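Putative rhamnosidase (Streptomyces avermitilis, PDB 3W5M) hydrolyses terminal alpha-L-rhamnose from rhamnosides, releasing the sugar from citrus flavonoids such as naringin and rutin and from the arabinogalactan-protein gum arabic. Local coordinates at residues S813-T818 against A833-A838; L819-V824 against T854-P859; P755-A760 against T798-S803. All blocks are in the same frame, centred on the assembly; numbering follows the deposited sequence.

How the contacts relate
All three contacts belong to the (alpha/alpha)6-barrel domain and show how one helix of such a barrel packs against several others; contacts 1 and 3 join consecutive helices, and contact 2 skips over helix 829-842. Contacts 1 and 2 both draw on helix 812-820 and have centres about 8 Å apart; they meet where Val816 CG1 packs 3.4 Å from Arg856 CB. Contact 3, about 13 Å from contact 1 between centres, precedes both along the chain and joins contact 1 through the tips of Leu817 and Ile759. Contact 2 lies nearest the rhamnose-binding site of the catalytic domain: the Met821 side chain is about 11 Å from that of Trp695, which binds rhamnose.

Contact 1 (S813-T818 against A833-A838); sequences SAYVLT and ADRLVA
Tyr815, Val816, Arg835 and Leu836 make a mainly apolar helix-helix contact within the (alpha/alpha)6-barrel domain, between the consecutive helices 812-820 and 829-842. The two axes run roughly antiparallel, at 144°, and come within 9.3 Å of each other, as expected of neighbouring helices joined by a short connection. Tyr815 and Leu836 have the nearest CA atoms, 6.1 Å apart, and the CB of Tyr815 comes 4.1 Å from that of Leu836.

From there the contact spreads in two directions. On one side the tyrosine ring crosses the aliphatic stem of Arg835 at a slant. Arg835 CB stands over one face of the ring, near its rim, while Arg835 CG reaches the phenolic end, 3.4 Å from Tyr815 OH. A bend at chi2 (50°) folds the arginine chain just beyond this point, and the guanidinium is steeply inclined to the ring, the planes 74° apart. On the other side Val816 CG2 meets the branched end of Leu836, 4.0 Å from Leu836 CD1.

The polar ends converge on one acidic residue rather than on each other. Asp810 accepts a hydrogen bond from the Tyr815 hydroxyl with OD1 and forms a salt bridge to Arg835 NH2 with OD2, and Tyr815 OH also receives the backbone N-H of Val807. The phenol is therefore gripped at its buried end, and Asp810 probably offsets the nearness of the like-charged Lys806 to Arg835.

Helix 854-863 supplies the third wall: Val816 rests on its Leu857 and Leu836 on its Leu861, whereas Tyr815 reaches along helix 829-842 to touch Ala832 and Leu839.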
loop_
_atom_site.group_PDB
_atom_site.type_symbol
_atom_site.label_atom_id
_atom_site.label_comp_id
_atom_site.label_asym_id
_atom_site.label_seq_id
_atom_site.Cartn_x
_atom_site.Cartn_y
_atom_site.Cartn_z
ATOM N N SER A 813 -28.793 -0.737 5.598
ATOM C CA SER A 813 -27.843 0.386 5.585
ATOM C C SER A 813 -28.488 1.749 5.760
ATOM O O SER A 813 -27.899 2.610 6.406
ATOM C CB SER A 813 -26.972 0.370 4.327
ATOM O OG SER A 813 -26.009 -0.636 4.473
ATOM N N ALA A 814 -29.702 1.925 5.223
ATOM C CA ALA A 814 -30.486 3.152 5.421
ATOM C C ALA A 814 -30.714 3.460 6.899
ATOM O O ALA A 814 -30.626 4.620 7.307
ATOM C CB ALA A 814 -31.823 3.090 4.681
ATOM N N TYR A 815 -30.968 2.433 7.703
ATOM C CA TYR A 815 -31.180 2.643 9.126
ATOM C C TYR A 815 -29.866 2.758 9.867
ATOM O O TYR A 815 -29.698 3.632 10.714
ATOM C CB TYR A 815 -32.039 1.533 9.703
ATOM C CG TYR A 815 -33.412 1.590 9.092
ATOM C CD1 TYR A 815 -34.229 2.707 9.295
ATOM C CD2 TYR A 815 -33.881 0.556 8.282
ATOM C CE1 TYR A 815 -35.489 2.776 8.728
ATOM C CE2 TYR A 815 -35.142 0.621 7.703
ATOM C CZ TYR A 815 -35.931 1.730 7.921
ATOM O OH TYR A 815 -37.183 1.800 7.348
ATOM N N VAL A 816 -28.936 1.862 9.546
ATOM C CA VAL A 816 -27.614 1.923 10.143
ATOM C C VAL A 816 -27.051 3.339 10.046
ATOM O O VAL A 816 -26.609 3.902 11.060
ATOM C CB VAL A 816 -26.635 0.922 9.483
ATOM C CG1 VAL A 816 -25.201 1.236 9.919
ATOM C CG2 VAL A 816 -26.981 -0.511 9.905
ATOM N N LEU A 817 -27.058 3.911 8.847
ATOM C CA LEU A 817 -26.384 5.185 8.631
ATOM C C LEU A 817 -27.078 6.346 9.330
ATOM O O LEU A 817 -26.415 7.224 9.900
ATOM C CB LEU A 817 -26.240 5.488 7.143
ATOM C CG LEU A 817 -25.128 4.639 6.503
ATOM C CD1 LEU A 817 -25.265 4.628 5.000
ATOM C CD2 LEU A 817 -23.743 5.122 6.908
ATOM N N THR A 818 -28.411 6.353 9.278
ATOM C CA THR A 818 -29.173 7.414 9.930
ATOM C C THR A 818 -29.064 7.339 11.439
ATOM O O THR A 818 -28.950 8.390 12.075
ATOM C CB THR A 818 -30.657 7.398 9.516
ATOM O OG1 THR A 818 -31.228 6.125 9.867
ATOM C CG2 THR A 818 -30.758 7.636 8.036
ATOM N N ALA A 833 -34.617 1.717 14.833
ATOM C CA ALA A 833 -33.829 0.567 15.261
ATOM C C ALA A 833 -34.647 -0.739 15.279
ATOM O O ALA A 833 -34.117 -1.814 14.938
ATOM C CB ALA A 833 -33.183 0.824 16.617
ATOM N N ASP A 834 -35.918 -0.647 15.695
ATOM C CA ASP A 834 -36.837 -1.788 15.662
ATOM C C ASP A 834 -36.963 -2.347 14.236
ATOM O O ASP A 834 -36.959 -3.573 14.035
ATOM C CB ASP A 834 -38.242 -1.378 16.170
ATOM C CG ASP A 834 -38.355 -1.352 17.716
ATOM O OD1 ASP A 834 -37.495 -1.932 18.427
ATOM O OD2 ASP A 834 -39.343 -0.755 18.227
ATOM N N ARG A 835 -37.111 -1.439 13.270
ATOM C CA ARG A 835 -37.215 -1.743 11.848
ATOM C C ARG A 835 -35.931 -2.400 11.289
ATOM O O ARG A 835 -36.000 -3.255 10.411
ATOM C CB ARG A 835 -37.558 -0.472 11.063
ATOM C CG ARG A 835 -37.813 -0.672 9.579
ATOM C CD ARG A 835 -38.811 -1.799 9.335
ATOM N NE ARG A 835 -39.078 -2.055 7.921
ATOM C CZ ARG A 835 -39.608 -3.191 7.458
ATOM N NH1 ARG A 835 -39.918 -4.173 8.293
ATOM N NH2 ARG A 835 -39.820 -3.356 6.165
ATOM N N LEU A 836 -34.774 -1.986 11.808
ATOM C CA LEU A 836 -33.494 -2.559 11.409
ATOM C C LEU A 836 -33.433 -4.009 11.825
ATOM O O LEU A 836 -33.099 -4.888 11.013
ATOM C CB LEU A 836 -32.334 -1.788 12.061
ATOM C CG LEU A 836 -30.917 -2.334 11.849
ATOM C CD1 LEU A 836 -30.524 -2.375 10.358
ATOM C CD2 LEU A 836 -29.964 -1.475 12.674
ATOM N N VAL A 837 -33.764 -4.246 13.088
ATOM C CA VAL A 837 -33.798 -5.577 13.659
ATOM C C VAL A 837 -34.790 -6.457 12.896
ATOM O O VAL A 837 -34.539 -7.654 12.703
ATOM C CB VAL A 837 -34.147 -5.531 15.154
ATOM C CG1 VAL A 837 -34.312 -6.929 15.724
ATOM C CG2 VAL A 837 -33.047 -4.799 15.920
ATOM N N ALA A 838 -35.895 -5.852 12.467
ATOM C CA ALA A 838 -36.939 -6.565 11.736
ATOM C C ALA A 838 -36.408 -7.044 10.385
ATOM O O ALA A 838 -36.686 -8.180 9.974
ATOM C CB ALA A 838 -38.167 -5.678 11.549
#

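Contact 2 (L819-V824 against T854-P859); sequences LSMNLV and TPRLLP
Ser820 and Arg856 meet because each first torsion sends its polar group across the gap: Ser820 OG lies opposite its own backbone N (chi1 -167°), while Arg856 CG turns away from its carbonyl carbon and the chain then runs extended as far as NE. A chi4 of -90° twists the guanidinium out of the line of that chain, and NH1 is thereby presented to the serine. Arg856 NH1 donates to Ser820 OG over 2.8 Å, with an N-H...O angle of 158°, and the oxygen lies in the guanidinium plane.

Met821 approaches from another direction. Its extended chain crosses the arginine at about a right angle and places CE over one guanidinium face, 3.8 Å from Arg856 CZ. Ser820 is the last residue of helix 812-820 and Met821 the first beyond it; Asn822, with positive phi, is the C-prime residue of the Schellman motif that ends the helix. His766 of helix 756-777 touches both Met821 and Arg856.

A leucine in place of Arg856 would probably leave Ser820 OG without this donor and the methionine methyl without the flat surface beneath it.

The guanidinium thus gives its edge to a neutral hydroxyl and a face to a methyl group, a pairing that probably helps to hold its orientation and brings no counter-charge from these two segments; the nearby C-terminal end of helix 812-820 is likely to favour that positive charge.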
loop_
_atom_site.group_PDB
_atom_site.type_symbol
_atom_site.label_atom_id
_atom_site.label_comp_id
_atom_site.label_asym_id
_atom_site.label_seq_id
_atom_site.Cartn_x
_atom_site.Cartn_y
_atom_site.Cartn_z
ATOM N N LEU A 819 -29.079 6.131 12.012
ATOM C CA LEU A 819 -28.900 5.977 13.455
ATOM C C LEU A 819 -27.477 6.348 13.875
ATOM O O LEU A 819 -27.270 7.060 14.873
ATOM C CB LEU A 819 -29.256 4.569 13.928
ATOM C CG LEU A 819 -30.767 4.318 13.867
ATOM C CD1 LEU A 819 -30.996 2.819 13.871
ATOM C CD2 LEU A 819 -31.480 5.009 15.038
ATOM N N SER A 820 -26.504 5.888 13.091
ATOM C CA SER A 820 -25.090 6.150 13.378
ATOM C C SER A 820 -24.731 7.642 13.388
ATOM O O SER A 820 -24.017 8.101 14.279
ATOM C CB SER A 820 -24.196 5.446 12.350
ATOM O OG SER A 820 -22.862 5.461 12.815
ATOM N N MET A 821 -25.201 8.363 12.386
ATOM C CA MET A 821 -24.842 9.753 12.141
ATOM C C MET A 821 -25.794 10.729 12.837
ATOM O O MET A 821 -25.709 11.935 12.627
ATOM C CB MET A 821 -24.769 10.051 10.641
ATOM C CG MET A 821 -23.698 9.225 9.918
ATOM S SD MET A 821 -23.770 9.386 8.136
ATOM C CE MET A 821 -22.271 8.471 7.687
ATOM N N ASN A 822 -26.672 10.177 13.666
ATOM C CA ASN A 822 -27.620 10.948 14.488
ATOM C C ASN A 822 -28.541 11.783 13.629
ATOM O O ASN A 822 -28.782 12.969 13.907
ATOM C CB ASN A 822 -26.867 11.764 15.559
ATOM C CG ASN A 822 -26.015 10.876 16.456
ATOM O OD1 ASN A 822 -26.499 9.879 16.978
ATOM N ND2 ASN A 822 -24.730 11.212 16.606
ATOM N N LEU A 823 -29.067 11.139 12.575
ATOM C CA LEU A 823 -29.921 11.805 11.617
ATOM C C LEU A 823 -31.417 11.552 11.872
ATOM O O LEU A 823 -32.216 12.390 11.508
ATOM C CB LEU A 823 -29.530 11.472 10.181
ATOM C CG LEU A 823 -28.085 11.918 9.840
ATOM C CD1 LEU A 823 -27.657 11.396 8.482
ATOM C CD2 LEU A 823 -27.894 13.428 9.884
ATOM N N VAL A 824 -31.761 10.437 12.517
ATOM C CA VAL A 824 -33.161 10.127 12.856
ATOM C C VAL A 824 -33.591 11.091 13.976
ATOM O O VAL A 824 -32.881 11.231 14.958
ATOM C CB VAL A 824 -33.309 8.681 13.394
ATOM C CG1 VAL A 824 -34.768 8.340 13.636
ATOM C CG2 VAL A 824 -32.713 7.657 12.442
ATOM N N THR A 854 -21.688 -1.627 6.634
ATOM C CA THR A 854 -21.077 -2.650 7.493
ATOM C C THR A 854 -20.288 -2.153 8.720
ATOM O O THR A 854 -20.444 -2.713 9.790
ATOM C CB THR A 854 -20.245 -3.667 6.671
ATOM O OG1 THR A 854 -21.126 -4.331 5.756
ATOM C CG2 THR A 854 -19.553 -4.727 7.572
ATOM N N PRO A 855 -19.429 -1.115 8.559
ATOM C CA PRO A 855 -18.619 -0.692 9.707
ATOM C C PRO A 855 -19.453 -0.133 10.854
ATOM O O PRO A 855 -19.012 -0.171 11.998
ATOM C CB PRO A 855 -17.724 0.410 9.116
ATOM C CG PRO A 855 -18.461 0.933 7.960
ATOM C CD PRO A 855 -19.208 -0.245 7.391
ATOM N N ARG A 856 -20.653 0.362 10.539
ATOM C CA ARG A 856 -21.522 0.995 11.543
ATOM C C ARG A 856 -22.630 0.071 12.067
ATOM O O ARG A 856 -23.353 0.425 13.000
ATOM C CB ARG A 856 -22.114 2.307 10.967
ATOM C CG ARG A 856 -21.062 3.325 10.509
ATOM C CD ARG A 856 -21.632 4.527 9.759
ATOM N NE ARG A 856 -20.584 5.507 9.419
ATOM C CZ ARG A 856 -20.202 6.526 10.193
ATOM N NH1 ARG A 856 -20.784 6.747 11.368
ATOM N NH2 ARG A 856 -19.226 7.337 9.791
ATOM N N LEU A 857 -22.757 -1.123 11.492
ATOM C CA LEU A 857 -23.909 -2.001 11.807
ATOM C C LEU A 857 -23.900 -2.560 13.238
ATOM O O LEU A 857 -24.864 -2.390 13.997
ATOM C CB LEU A 857 -24.008 -3.148 10.765
ATOM C CG LEU A 857 -25.000 -4.317 10.964
ATOM C CD1 LEU A 857 -26.435 -3.849 10.781
ATOM C CD2 LEU A 857 -24.687 -5.448 9.989
ATOM N N LEU A 858 -22.828 -3.238 13.625
ATOM C CA LEU A 858 -22.791 -3.811 14.958
ATOM C C LEU A 858 -22.779 -2.707 16.029
ATOM O O LEU A 858 -23.467 -2.844 17.061
ATOM C CB LEU A 858 -21.663 -4.848 15.149
ATOM C CG LEU A 858 -21.652 -6.163 14.335
ATOM C CD1 LEU A 858 -20.755 -7.207 14.976
ATOM C CD2 LEU A 858 -23.054 -6.748 14.146
ATOM N N PRO A 859 -22.021 -1.604 15.802
ATOM C CA PRO A 859 -22.098 -0.473 16.764
ATOM C C PRO A 859 -23.526 0.123 16.957
ATOM O O PRO A 859 -23.955 0.333 18.100
ATOM C CB PRO A 859 -21.149 0.566 16.149
ATOM C CG PRO A 859 -20.132 -0.272 15.445
ATOM C CD PRO A 859 -20.954 -1.380 14.805
#

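Contact 3 (P755-A760 against T798-S803); sequences PKDVIA and TAYVAS
Tyr800 lies flat against Val758 where two consecutive helices of the (alpha/alpha)6 barrel meet, the first turn of helix 756-777 packing on the last turn of helix 783-800. Val758 CG2 makes a CH-pi contact over the ring, 4.1 Å from its centroid and 27° off the normal, its nearest ring atom being Tyr800 CD1. On the opposite face sits the methyl of the preceding residue, Ala799, so the aromatic plane is sandwiched between its own helix and the neighbouring one. Phe796 adds an edge-to-face ring from within helix 783-800.

The carboxylate of Asp757 is turned nearly perpendicular to the ring, the planes 85° apart. Its CG occupies the crowded position between backbone N and carbonyl carbon (chi1 55°), which swings the carboxylate towards the ring, and OD2 is 3.5 Å from Tyr800 CE1. The acid is paired with Lys808 in a salt bridge, and the tyrosine hydroxyl is hydrogen-bonded to Thr761, one turn beyond Asp757 on helix 756-777.

A water in the plane of the ring, at its edge, links the two polar ends: it donates to Asp757 OD2 and lies 2.7 Å from Tyr800 OH.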
loop_
_atom_site.group_PDB
_atom_site.type_symbol
_atom_site.label_atom_id
_atom_site.label_comp_id
_atom_site.label_asym_id
_atom_site.label_seq_id
_atom_site.Cartn_x
_atom_site.Cartn_y
_atom_site.Cartn_z
ATOM N N PRO A 755 -30.794 3.963 -1.733
ATOM C CA PRO A 755 -30.802 5.128 -2.614
ATOM C C PRO A 755 -29.602 6.043 -2.356
ATOM O O PRO A 755 -29.322 6.401 -1.213
ATOM C CB PRO A 755 -32.107 5.846 -2.258
ATOM C CG PRO A 755 -32.989 4.766 -1.735
ATOM C CD PRO A 755 -32.089 3.777 -1.043
ATOM N N LYS A 756 -28.894 6.392 -3.423
ATOM C CA LYS A 756 -27.642 7.132 -3.317
ATOM C C LYS A 756 -27.812 8.564 -2.814
ATOM O O LYS A 756 -26.875 9.119 -2.253
ATOM C CB LYS A 756 -26.868 7.077 -4.649
ATOM C CG LYS A 756 -26.445 5.664 -5.030
ATOM C CD LYS A 756 -25.955 5.594 -6.463
ATOM C CE LYS A 756 -25.347 4.236 -6.737
ATOM N NZ LYS A 756 -24.778 4.230 -8.113
ATOM N N ASP A 757 -28.996 9.171 -2.999
ATOM C CA ASP A 757 -29.240 10.519 -2.450
ATOM C C ASP A 757 -29.389 10.522 -0.917
ATOM O O ASP A 757 -28.956 11.457 -0.264
ATOM C CB ASP A 757 -30.423 11.243 -3.125
ATOM C CG ASP A 757 -31.723 10.436 -3.088
ATOM O OD1 ASP A 757 -31.685 9.188 -3.138
ATOM O OD2 ASP A 757 -32.803 11.067 -3.037
ATOM N N VAL A 758 -29.968 9.469 -0.353
ATOM C CA VAL A 758 -29.999 9.269 1.105
ATOM C C VAL A 758 -28.552 9.162 1.627
ATOM O O VAL A 758 -28.170 9.823 2.596
ATOM C CB VAL A 758 -30.792 7.998 1.485
ATOM C CG1 VAL A 758 -30.725 7.709 2.982
ATOM C CG2 VAL A 758 -32.246 8.123 1.045
ATOM N N ILE A 759 -27.762 8.339 0.958
ATOM C CA ILE A 759 -26.345 8.170 1.314
ATOM C C ILE A 759 -25.572 9.475 1.230
ATOM O O ILE A 759 -24.859 9.850 2.175
ATOM C CB ILE A 759 -25.628 7.153 0.405
ATOM C CG1 ILE A 759 -26.200 5.728 0.539
ATOM C CG2 ILE A 759 -24.108 7.220 0.618
ATOM C CD1 ILE A 759 -26.268 5.154 1.937
ATOM N N ALA A 760 -25.689 10.159 0.099
ATOM C CA ALA A 760 -24.927 11.361 -0.143
ATOM C C ALA A 760 -25.303 12.476 0.812
ATOM O O ALA A 760 -24.433 13.183 1.314
ATOM C CB ALA A 760 -25.080 11.818 -1.584
ATOM N N THR A 798 -36.683 15.748 6.727
ATOM C CA THR A 798 -37.855 16.079 5.921
ATOM C C THR A 798 -37.949 15.241 4.644
ATOM O O THR A 798 -39.047 14.811 4.257
ATOM C CB THR A 798 -37.892 17.582 5.603
ATOM O OG1 THR A 798 -37.984 18.300 6.839
ATOM C CG2 THR A 798 -39.096 17.938 4.733
ATOM N N ALA A 799 -36.799 14.984 4.019
ATOM C CA ALA A 799 -36.768 14.330 2.715
ATOM C C ALA A 799 -36.886 12.826 2.811
ATOM O O ALA A 799 -37.544 12.212 1.969
ATOM C CB ALA A 799 -35.511 14.736 1.930
ATOM N N TYR A 800 -36.283 12.225 3.837
ATOM C CA TYR A 800 -36.105 10.782 3.855
ATOM C C TYR A 800 -36.646 10.014 5.054
ATOM O O TYR A 800 -36.675 8.771 5.019
ATOM C CB TYR A 800 -34.611 10.420 3.627
ATOM C CG TYR A 800 -33.883 11.259 2.590
ATOM C CD1 TYR A 800 -34.223 11.202 1.231
ATOM C CD2 TYR A 800 -32.826 12.100 2.970
ATOM C CE1 TYR A 800 -33.536 11.971 0.294
ATOM C CE2 TYR A 800 -32.145 12.876 2.050
ATOM C CZ TYR A 800 -32.486 12.806 0.717
ATOM O OH TYR A 800 -31.791 13.589 -0.179
ATOM N N VAL A 801 -37.088 10.721 6.102
ATOM C CA VAL A 801 -37.555 10.060 7.303
ATOM C C VAL A 801 -39.053 10.295 7.450
ATOM O O VAL A 801 -39.499 11.443 7.503
ATOM C CB VAL A 801 -36.815 10.549 8.578
ATOM C CG1 VAL A 801 -37.266 9.755 9.785
ATOM C CG2 VAL A 801 -35.300 10.411 8.425
ATOM N N ALA A 802 -39.803 9.201 7.484
ATOM C CA ALA A 802 -41.264 9.234 7.605
ATOM C C ALA A 802 -41.757 9.238 9.071
ATOM O O ALA A 802 -41.008 8.907 10.008
ATOM C CB ALA A 802 -41.860 8.054 6.851
ATOM N N SER A 803 -43.039 9.563 9.253
ATOM C CA SER A 803 -43.634 9.734 10.586
ATOM C C SER A 803 -43.526 8.527 11.474
ATOM O O SER A 803 -43.527 8.676 12.697
ATOM C CB SER A 803 -45.100 10.143 10.462
ATOM O OG SER A 803 -45.152 11.461 9.959
HETATM O O HOH W 1 -33.056 13.473 -2.579
#